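Local coordinates for protein aspartate aminotransferase (PDB 3K7Y) that probably catalyses the pyridoxal 5'-phosphate-dependent, reversible transfer of an amino group from L-aspartate to 2-oxoglutarate, giving oxaloacetate and L-glutamate, as a homodimer, at residues T128-Y132 against Y184-S188; F151-N155 against S356-L360; Y68-T74 against S288-N294. One frame throughout, in Å; residues are numbered along the deposited sequence.

Contact 1: residues T128-Y132 against Y184-S188; sequences TNPPY and YNPCS. With PLP (pyridoxal-5'-phosphate), chain B.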
loop_
_atom_site.group_PDB
_atom_site.type_symbol
_atom_site.label_atom_id
_atom_site.label_comp_id
_atom_site.label_asym_id
_atom_site.label_seq_id
_atom_site.Cartn_x
_atom_site.Cartn_y
_atom_site.Cartn_z
ATOM N N THR A 128 24.374 -5.617 -6.781
ATOM C CA THR A 128 25.357 -5.621 -7.888
ATOM C C THR A 128 25.600 -4.194 -8.361
ATOM O O THR A 128 24.668 -3.397 -8.414
ATOM C CB THR A 128 24.965 -6.543 -9.106
ATOM O OG1 THR A 128 23.696 -6.158 -9.657
ATOM C CG2 THR A 128 24.912 -8.007 -8.708
ATOM N N ASN A 129 26.839 -3.860 -8.697
ATOM C CA ASN A 129 27.132 -2.502 -9.135
ATOM C C ASN A 129 27.005 -2.328 -10.632
ATOM O O ASN A 129 27.527 -3.146 -11.375
ATOM C CB ASN A 129 28.511 -2.050 -8.682
ATOM C CG ASN A 129 28.870 -0.703 -9.246
ATOM O OD1 ASN A 129 29.242 -0.602 -10.414
ATOM N ND2 ASN A 129 28.742 0.344 -8.442
ATOM N N PRO A 130 26.323 -1.258 -11.092
ATOM C CA PRO A 130 25.620 -0.258 -10.311
ATOM C C PRO A 130 24.199 -0.774 -10.048
ATOM O O PRO A 130 23.711 -1.651 -10.781
ATOM C CB PRO A 130 25.602 0.954 -11.237
ATOM C CG PRO A 130 25.518 0.365 -12.607
ATOM C CD PRO A 130 26.143 -1.025 -12.540
ATOM N N PRO A 131 23.545 -0.258 -8.992
ATOM C CA PRO A 131 22.295 -0.848 -8.503
ATOM C C PRO A 131 21.086 -0.025 -8.870
ATOM O O PRO A 131 21.211 1.177 -9.057
ATOM C CB PRO A 131 22.469 -0.776 -6.995
ATOM C CG PRO A 131 23.473 0.398 -6.773
ATOM C CD PRO A 131 24.031 0.809 -8.099
ATOM N N TYR A 132 19.918 -0.651 -8.962
ATOM C CA TYR A 132 18.688 0.106 -9.081
ATOM C C TYR A 132 18.653 1.101 -7.915
ATOM O O TYR A 132 18.695 0.686 -6.755
ATOM C CB TYR A 132 17.503 -0.843 -9.030
ATOM C CG TYR A 132 16.171 -0.151 -8.955
ATOM C CD1 TYR A 132 15.212 -0.579 -8.056
ATOM C CD2 TYR A 132 15.875 0.943 -9.763
ATOM C CE1 TYR A 132 13.991 0.046 -7.969
ATOM C CE2 TYR A 132 14.661 1.580 -9.680
ATOM C CZ TYR A 132 13.726 1.124 -8.782
ATOM O OH TYR A 132 12.504 1.731 -8.671
ATOM N N TYR A 184 18.157 -5.511 -16.803
ATOM C CA TYR A 184 18.799 -4.769 -15.732
ATOM C C TYR A 184 18.484 -3.282 -15.771
ATOM O O TYR A 184 18.551 -2.644 -16.823
ATOM C CB TYR A 184 20.305 -4.975 -15.804
ATOM C CG TYR A 184 21.028 -4.706 -14.513
ATOM C CD1 TYR A 184 21.183 -3.407 -14.025
ATOM C CD2 TYR A 184 21.576 -5.757 -13.771
ATOM C CE1 TYR A 184 21.866 -3.160 -12.825
ATOM C CE2 TYR A 184 22.273 -5.519 -12.560
ATOM C CZ TYR A 184 22.414 -4.220 -12.101
ATOM O OH TYR A 184 23.090 -3.991 -10.918
ATOM N N ASN A 185 18.119 -2.749 -14.611
ATOM C CA ASN A 185 17.887 -1.319 -14.419
ATOM C C ASN A 185 18.938 -0.718 -13.478
ATOM O O ASN A 185 18.934 -1.011 -12.289
ATOM C CB ASN A 185 16.480 -1.099 -13.863
ATOM C CG ASN A 185 16.142 0.366 -13.671
ATOM O OD1 ASN A 185 17.022 1.224 -13.597
ATOM N ND2 ASN A 185 14.854 0.660 -13.587
ATOM N N PRO A 186 19.828 0.152 -14.000
ATOM C CA PRO A 186 19.891 0.755 -15.347
ATOM C C PRO A 186 20.633 0.033 -16.491
ATOM O O PRO A 186 20.303 0.287 -17.650
ATOM C CB PRO A 186 20.578 2.092 -15.085
ATOM C CG PRO A 186 21.485 1.804 -13.948
ATOM C CD PRO A 186 20.802 0.773 -13.082
ATOM N N CYS A 187 21.616 -0.825 -16.199
ATOM C CA CYS A 187 22.485 -1.445 -17.253
ATOM C C CYS A 187 21.825 -1.955 -18.533
ATOM O O CYS A 187 22.378 -1.795 -19.602
ATOM C CB CYS A 187 23.334 -2.569 -16.676
ATOM S SG CYS A 187 24.343 -1.958 -15.357
ATOM N N SER A 188 20.665 -2.589 -18.417
ATOM C CA SER A 188 19.958 -3.126 -19.570
ATOM C C SER A 188 20.725 -4.296 -20.176
ATOM O O SER A 188 20.637 -4.545 -21.369
ATOM C CB SER A 188 19.744 -2.039 -20.628
ATOM O OG SER A 188 19.435 -0.798 -20.029
HETATM N N1 PLP B . 12.670 -3.225 -9.392
HETATM C C2 PLP B . 13.155 -2.672 -10.549
HETATM C C2A PLP B . 14.468 -3.139 -11.053
HETATM C C3 PLP B . 12.417 -1.710 -11.221
HETATM O O3 PLP B . 12.893 -1.169 -12.389
HETATM C C4 PLP B . 11.186 -1.298 -10.708
HETATM C C4A PLP B . 10.364 -0.365 -11.546
HETATM O O4A PLP B . 9.522 -0.836 -12.323
HETATM C C5 PLP B . 10.674 -1.865 -9.525
HETATM C C6 PLP B . 11.444 -2.829 -8.872
HETATM C C5A PLP B . 9.346 -1.473 -8.871
HETATM O O4P PLP B . 8.201 -1.461 -9.706
HETATM P P PLP B . 6.785 -0.896 -9.157
HETATM O O1P PLP B . 5.629 -1.551 -9.858
HETATM O O2P PLP B . 6.675 0.568 -9.490
HETATM O O3P PLP B . 6.719 -1.181 -7.673
#
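Y184 pushes its phenol between T128 and P130, where two loops meet at the C-terminal edge of the large-domain sheet in this fold-type I aminotransferase. The loops follow the parallel strands 124-128 and 176-179, and each carries a cis-proline, P130 and P186. The polar half is the tight one, because two partners at the ring edge, in its plane, grip the buried phenol hydroxyl: T128 OG1 donates to Y184 OH, which in turn donates to the carbonyl O of P130, though the modelled length of this second bond is too short to be trusted at this resolution. With T128 OG1 between its own backbone N and carbonyl carbon (chi1 58°), the hydroxyl faces the phenol. The proline side, partly exposed on segment 128-132, is looser: P130 CD rests on C187 SG at 3.5 Å, while the CG atoms of P130 and P186 stay 4.5 Å apart. Toward the cofactor, the ring of Y132 and the amide of N185 are turned 51° against each other. PLP lies over one face of Y132, offset toward the rim. R380 holds N185 OD1, which helps fix the amide flip, and N185 ND2 donates to PLP O3 at 2.9 Å with an N-H...O angle of 139°.

Contact 2: residues F151-N155 against S356-L360; sequences FFDYN and SFVPL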
loop_
_atom_site.group_PDB
_atom_site.type_symbol
_atom_site.label_atom_id
_atom_site.label_comp_id
_atom_site.label_asym_id
_atom_site.label_seq_id
_atom_site.Cartn_x
_atom_site.Cartn_y
_atom_site.Cartn_z
ATOM N N PHE A 151 30.121 -5.785 -11.284
ATOM C CA PHE A 151 29.182 -6.318 -12.252
ATOM C C PHE A 151 29.403 -5.786 -13.654
ATOM O O PHE A 151 30.130 -6.375 -14.445
ATOM C CB PHE A 151 27.751 -6.054 -11.792
ATOM C CG PHE A 151 26.728 -6.842 -12.532
ATOM C CD1 PHE A 151 26.584 -8.198 -12.294
ATOM C CD2 PHE A 151 25.893 -6.230 -13.455
ATOM C CE1 PHE A 151 25.634 -8.944 -12.967
ATOM C CE2 PHE A 151 24.942 -6.963 -14.148
ATOM C CZ PHE A 151 24.813 -8.329 -13.910
ATOM N N PHE A 152 28.751 -4.676 -13.952
ATOM C CA PHE A 152 28.804 -4.069 -15.255
ATOM C C PHE A 152 30.218 -3.569 -15.511
ATOM O O PHE A 152 30.840 -2.996 -14.613
ATOM C CB PHE A 152 27.816 -2.921 -15.251
ATOM C CG PHE A 152 27.736 -2.195 -16.524
ATOM C CD1 PHE A 152 27.044 -2.721 -17.584
ATOM C CD2 PHE A 152 28.324 -0.963 -16.656
ATOM C CE1 PHE A 152 26.955 -2.042 -18.780
ATOM C CE2 PHE A 152 28.241 -0.275 -17.840
ATOM C CZ PHE A 152 27.553 -0.821 -18.910
ATOM N N ASP A 153 30.739 -3.820 -16.716
ATOM C CA ASP A 153 32.078 -3.336 -17.078
ATOM C C ASP A 153 31.951 -2.033 -17.830
ATOM O O ASP A 153 31.332 -1.968 -18.891
ATOM C CB ASP A 153 32.891 -4.347 -17.889
ATOM C CG ASP A 153 34.316 -3.866 -18.139
ATOM O OD1 ASP A 153 34.503 -2.951 -18.973
ATOM O OD2 ASP A 153 35.242 -4.388 -17.480
ATOM N N TYR A 154 32.543 -0.993 -17.265
ATOM C CA TYR A 154 32.222 0.352 -17.696
ATOM C C TYR A 154 32.893 0.705 -19.001
ATOM O O TYR A 154 32.377 1.534 -19.750
ATOM C CB TYR A 154 32.516 1.371 -16.591
ATOM C CG TYR A 154 31.302 1.682 -15.723
ATOM C CD1 TYR A 154 30.485 2.771 -16.007
ATOM C CD2 TYR A 154 30.956 0.880 -14.639
ATOM C CE1 TYR A 154 29.372 3.064 -15.232
ATOM C CE2 TYR A 154 29.831 1.168 -13.849
ATOM C CZ TYR A 154 29.048 2.264 -14.157
ATOM O OH TYR A 154 27.937 2.575 -13.399
ATOM N N ASN A 155 34.018 0.055 -19.294
ATOM C CA ASN A 155 34.718 0.322 -20.542
ATOM C C ASN A 155 34.373 -0.634 -21.669
ATOM O O ASN A 155 34.248 -0.209 -22.814
ATOM C CB ASN A 155 36.218 0.484 -20.342
ATOM C CG ASN A 155 36.591 1.920 -20.041
ATOM O OD1 ASN A 155 36.365 2.421 -18.938
ATOM N ND2 ASN A 155 37.144 2.600 -21.031
ATOM N N SER A 356 18.330 1.859 -22.635
ATOM C CA SER A 356 19.729 1.629 -22.959
ATOM C C SER A 356 20.556 2.405 -21.938
ATOM O O SER A 356 20.048 3.338 -21.316
ATOM C CB SER A 356 20.053 2.058 -24.390
ATOM O OG SER A 356 19.807 0.998 -25.296
ATOM N N PHE A 357 21.808 1.998 -21.749
ATOM C CA PHE A 357 22.679 2.600 -20.754
ATOM C C PHE A 357 23.977 3.026 -21.436
ATOM O O PHE A 357 24.772 2.176 -21.857
ATOM C CB PHE A 357 22.948 1.592 -19.638
ATOM C CG PHE A 357 23.722 2.146 -18.460
ATOM C CD1 PHE A 357 23.366 3.353 -17.866
ATOM C CD2 PHE A 357 24.774 1.416 -17.909
ATOM C CE1 PHE A 357 24.080 3.843 -16.770
ATOM C CE2 PHE A 357 25.487 1.895 -16.816
ATOM C CZ PHE A 357 25.144 3.108 -16.244
ATOM N N VAL A 358 24.179 4.339 -21.559
ATOM C CA VAL A 358 25.346 4.886 -22.245
ATOM C C VAL A 358 26.136 5.788 -21.288
ATOM O O VAL A 358 25.923 7.005 -21.272
ATOM C CB VAL A 358 24.907 5.692 -23.515
ATOM C CG1 VAL A 358 26.112 6.205 -24.329
ATOM C CG2 VAL A 358 24.000 4.855 -24.394
ATOM N N PRO A 359 27.041 5.207 -20.474
ATOM C CA PRO A 359 27.730 6.047 -19.482
ATOM C C PRO A 359 28.283 7.341 -20.075
ATOM O O PRO A 359 28.155 8.414 -19.467
ATOM C CB PRO A 359 28.844 5.130 -18.964
ATOM C CG PRO A 359 28.228 3.760 -19.024
ATOM C CD PRO A 359 27.336 3.772 -20.271
ATOM N N LEU A 360 28.843 7.241 -21.273
ATOM C CA LEU A 360 29.351 8.403 -22.001
ATOM C C LEU A 360 28.459 9.657 -21.929
ATOM O O LEU A 360 28.956 10.788 -21.910
ATOM C CB LEU A 360 29.590 8.022 -23.456
ATOM C CG LEU A 360 30.311 9.145 -24.177
ATOM C CD1 LEU A 360 31.755 9.239 -23.679
ATOM C CD2 LEU A 360 30.230 8.974 -25.686
#
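F152 and F357 make the aromatic part of this contact. Their ring centroids lie 5.2 Å apart and their planes at 59°, an oblique meeting in which the CD2-CE2 side of F357 comes over one face of F152. The closest carbons are CE2 of F152 and CE2 of F357, at 3.7 Å. In both residues CG is anti to the backbone N, which extends each ring away from its own backbone until the two meet. Y154 joins them with its hydroxyl: Y154 OH sits at the edge of F357, near the ring plane and 4.0 Å from F357 CZ.

Aliphatic packing comes from P359, whose CG is 3.9 Å from Y154 CD1 and 4.2 Å from F152 CE2. The apolar patch bridges two parts of the fold: the end of strand 145-153 in the large cofactor-binding domain, and the end of strand 355-357, which pairs with 380-382 in the small domain typical of this aminotransferase class. On the large-domain side F152 also leans on P130 and C187 and is buried; Y154, though it too touches P130, is exposed.

Polar interactions serve each segment separately. D153 OD1 accepts a hydrogen bond from the backbone N of L156 and a weak one from N155 N, at 3.1 Å and a bent 127°, while D153 OD2 is held by N160. On the segment 356-360 side, the carbonyl O of F357 accepts from Q351 NE2.

Contact 3: residues Y68-T74 against S288-N294; sequences YLLGNGT and SPVIHTN. With PLP (pyridoxal-5'-phosphate), chain C.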
loop_
_atom_site.group_PDB
_atom_site.type_symbol
_atom_site.label_atom_id
_atom_site.label_comp_id
_atom_site.label_asym_id
_atom_site.label_seq_id
_atom_site.Cartn_x
_atom_site.Cartn_y
_atom_site.Cartn_z
ATOM N N TYR A 68 -12.266 -7.125 2.568
ATOM C CA TYR A 68 -10.888 -7.167 3.019
ATOM C C TYR A 68 -10.248 -8.499 2.622
ATOM O O TYR A 68 -10.875 -9.554 2.795
ATOM C CB TYR A 68 -10.851 -7.122 4.543
ATOM C CG TYR A 68 -11.092 -5.805 5.215
ATOM C CD1 TYR A 68 -10.492 -4.642 4.759
ATOM C CD2 TYR A 68 -11.884 -5.730 6.359
ATOM C CE1 TYR A 68 -10.700 -3.423 5.409
ATOM C CE2 TYR A 68 -12.102 -4.514 7.020
ATOM C CZ TYR A 68 -11.497 -3.368 6.536
ATOM O OH TYR A 68 -11.675 -2.161 7.163
ATOM N N LEU A 69 -9.001 -8.456 2.137
ATOM C CA LEU A 69 -8.223 -9.675 1.835
ATOM C C LEU A 69 -7.451 -10.289 3.030
ATOM O O LEU A 69 -6.431 -9.756 3.485
ATOM C CB LEU A 69 -7.292 -9.437 0.647
ATOM C CG LEU A 69 -7.967 -9.364 -0.726
ATOM C CD1 LEU A 69 -6.950 -9.099 -1.851
ATOM C CD2 LEU A 69 -8.776 -10.627 -1.016
ATOM N N LEU A 70 -7.929 -11.453 3.472
ATOM C CA LEU A 70 -7.630 -12.055 4.793
ATOM C C LEU A 70 -6.171 -12.112 5.285
ATOM O O LEU A 70 -5.916 -11.649 6.384
ATOM C CB LEU A 70 -8.283 -13.460 4.955
ATOM C CG LEU A 70 -9.454 -14.021 4.111
ATOM C CD1 LEU A 70 -9.621 -15.539 4.349
ATOM C CD2 LEU A 70 -10.779 -13.274 4.338
ATOM N N GLY A 71 -5.213 -12.667 4.541
ATOM C CA GLY A 71 -5.323 -13.124 3.162
ATOM C C GLY A 71 -4.000 -12.739 2.517
ATOM O O GLY A 71 -3.195 -13.602 2.138
ATOM N N ASN A 72 -3.766 -11.426 2.447
ATOM C CA ASN A 72 -2.600 -10.861 1.786
ATOM C C ASN A 72 -2.440 -11.394 0.378
ATOM O O ASN A 72 -1.321 -11.552 -0.129
ATOM C CB ASN A 72 -1.349 -11.089 2.619
ATOM C CG ASN A 72 -1.262 -10.146 3.796
ATOM O OD1 ASN A 72 -0.811 -10.526 4.875
ATOM N ND2 ASN A 72 -1.687 -8.900 3.596
ATOM N N GLY A 73 -3.592 -11.654 -0.236
ATOM C CA GLY A 73 -3.682 -12.262 -1.547
ATOM C C GLY A 73 -4.786 -13.297 -1.567
ATOM O O GLY A 73 -5.397 -13.585 -0.531
ATOM N N THR A 74 -5.041 -13.849 -2.755
ATOM C CA THR A 74 -6.044 -14.892 -2.950
ATOM C C THR A 74 -5.346 -16.239 -3.041
ATOM O O THR A 74 -4.152 -16.353 -2.763
ATOM C CB THR A 74 -6.831 -14.693 -4.272
ATOM O OG1 THR A 74 -6.686 -13.349 -4.737
ATOM C CG2 THR A 74 -8.308 -15.003 -4.077
ATOM N N SER A 288 -3.909 -4.867 4.713
ATOM C CA SER A 288 -4.176 -5.755 3.556
ATOM C C SER A 288 -4.051 -5.119 2.158
ATOM O O SER A 288 -4.103 -3.895 2.027
ATOM C CB SER A 288 -5.525 -6.492 3.701
ATOM O OG SER A 288 -6.600 -5.622 4.013
ATOM N N PRO A 289 -3.896 -5.958 1.104
ATOM C CA PRO A 289 -3.749 -5.511 -0.283
ATOM C C PRO A 289 -5.059 -5.114 -0.956
ATOM O O PRO A 289 -6.149 -5.482 -0.486
ATOM C CB PRO A 289 -3.201 -6.753 -0.995
ATOM C CG PRO A 289 -2.840 -7.719 0.090
ATOM C CD PRO A 289 -3.779 -7.423 1.189
ATOM N N VAL A 290 -4.931 -4.377 -2.064
ATOM C CA VAL A 290 -6.060 -3.934 -2.900
ATOM C C VAL A 290 -6.785 -5.092 -3.605
ATOM O O VAL A 290 -6.179 -5.906 -4.322
ATOM C CB VAL A 290 -5.623 -2.840 -3.907
ATOM C CG1 VAL A 290 -6.781 -2.424 -4.834
ATOM C CG2 VAL A 290 -5.092 -1.647 -3.143
ATOM N N ILE A 291 -8.092 -5.156 -3.380
ATOM C CA ILE A 291 -8.898 -6.246 -3.895
ATOM C C ILE A 291 -9.139 -6.086 -5.403
ATOM O O ILE A 291 -9.109 -7.064 -6.146
ATOM C CB ILE A 291 -10.186 -6.404 -3.044
ATOM C CG1 ILE A 291 -10.649 -7.871 -2.990
ATOM C CG2 ILE A 291 -11.234 -5.371 -3.419
ATOM C CD1 ILE A 291 -11.998 -8.146 -3.548
ATOM N N HIS A 292 -9.311 -4.848 -5.858
ATOM C CA HIS A 292 -9.500 -4.584 -7.282
ATOM C C HIS A 292 -8.345 -5.097 -8.112
ATOM O O HIS A 292 -8.544 -5.839 -9.069
ATOM C CB HIS A 292 -9.686 -3.091 -7.552
ATOM C CG HIS A 292 -9.498 -2.712 -8.989
ATOM N ND1 HIS A 292 -10.505 -2.813 -9.926
ATOM C CD2 HIS A 292 -8.413 -2.236 -9.651
ATOM C CE1 HIS A 292 -10.057 -2.400 -11.096
ATOM N NE2 HIS A 292 -8.790 -2.049 -10.957
ATOM N N THR A 293 -7.136 -4.689 -7.751
ATOM C CA THR A 293 -5.982 -5.042 -8.551
ATOM C C THR A 293 -5.734 -6.535 -8.435
ATOM O O THR A 293 -5.203 -7.146 -9.339
ATOM C CB THR A 293 -4.744 -4.135 -8.280
ATOM O OG1 THR A 293 -4.231 -4.372 -6.971
ATOM C CG2 THR A 293 -5.134 -2.662 -8.367
ATOM N N ASN A 294 -6.190 -7.139 -7.347
ATOM C CA ASN A 294 -6.144 -8.588 -7.240
ATOM C C ASN A 294 -7.030 -9.233 -8.276
ATOM O O ASN A 294 -6.584 -10.090 -9.027
ATOM C CB ASN A 294 -6.574 -9.057 -5.857
ATOM C CG ASN A 294 -6.617 -10.567 -5.746
ATOM O OD1 ASN A 294 -7.356 -11.233 -6.474
ATOM N ND2 ASN A 294 -5.825 -11.117 -4.827
HETATM N N1 PLP C . -9.018 3.600 12.839
HETATM C C2 PLP C . -10.082 2.988 13.450
HETATM C C2A PLP C . -10.566 3.539 14.737
HETATM C C3 PLP C . -10.683 1.888 12.857
HETATM O O3 PLP C . -11.760 1.285 13.458
HETATM C C4 PLP C . -10.194 1.400 11.644
HETATM C C4A PLP C . -10.967 0.303 10.977
HETATM O O4A PLP C . -11.832 0.599 10.142
HETATM C C5 PLP C . -9.107 2.025 11.004
HETATM C C6 PLP C . -8.523 3.129 11.630
HETATM C C5A PLP C . -8.484 1.561 9.685
HETATM O O4P PLP C . -9.371 1.340 8.602
HETATM P P PLP C . -8.837 0.685 7.219
HETATM O O1P PLP C . -9.664 1.136 6.049
HETATM O O2P PLP C . -9.016 -0.808 7.280
HETATM O O3P PLP C . -7.399 1.110 7.032
#
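At the dimer interface, next to the cofactor of the second subunit, the loop carrying Y68 and L69 packs against S288-P289 and the start of helix 291-302. L69 is the apolar centre. Its side chain crosses that of I291 at about a right angle, with L69 CG 3.8 Å from I291 CG1, while its CB lies 4.1 Å from P289 CD. L69 CG is anti to its carbonyl carbon (chi1 -73°), which sets the branch point against I291 and lets CD1 reach N294 ND2 at 3.8 Å. On another flank, N72 ND2 approaches P289 CD at 3.5 Å, again with the side chains nearly perpendicular.

The polar link is at the far end of the loop, where N294 donates through ND2 to T74 OG1; the modelled length is doubtful at this resolution. N294 ND2 is also bonded to Q102 OE1, so strand 98-104 helps hold the amide.

Y68 turns outward, only grazing S288 with its ring. Its OH lies 3.0 Å from O2P of the cofactor and is hydrogen-bonded to K249 NZ of the second subunit, while the carbonyl O of S288 takes a weak bond from R257 of that subunit. A tyrosine lent across the interface to the neighbour's cofactor is typical of the shared active sites of dimeric aspartate aminotransferases.

Contacts 1 and 2 are neighbours, their centres 9 Å apart, joined through the adjacent strands 124-128 and 145-153: N129 O and F152 N form a probable backbone hydrogen bond, and the rings of Y184 and F151 meet. Contact 3 stands apart, about 31 Å from contact 1 and 40 Å from contact 2, centre to centre, with contacts 2 and 3 on opposite sides of the chain's centre. Along the sequence, contact 1 is nested within the span closed by contact 3, while contact 2 crosses both. Contact 1 thus borders this subunit's cofactor, contact 2 lies farther out where large and small domains meet, and contact 3 serves the second subunit's cofactor across the dimer interface.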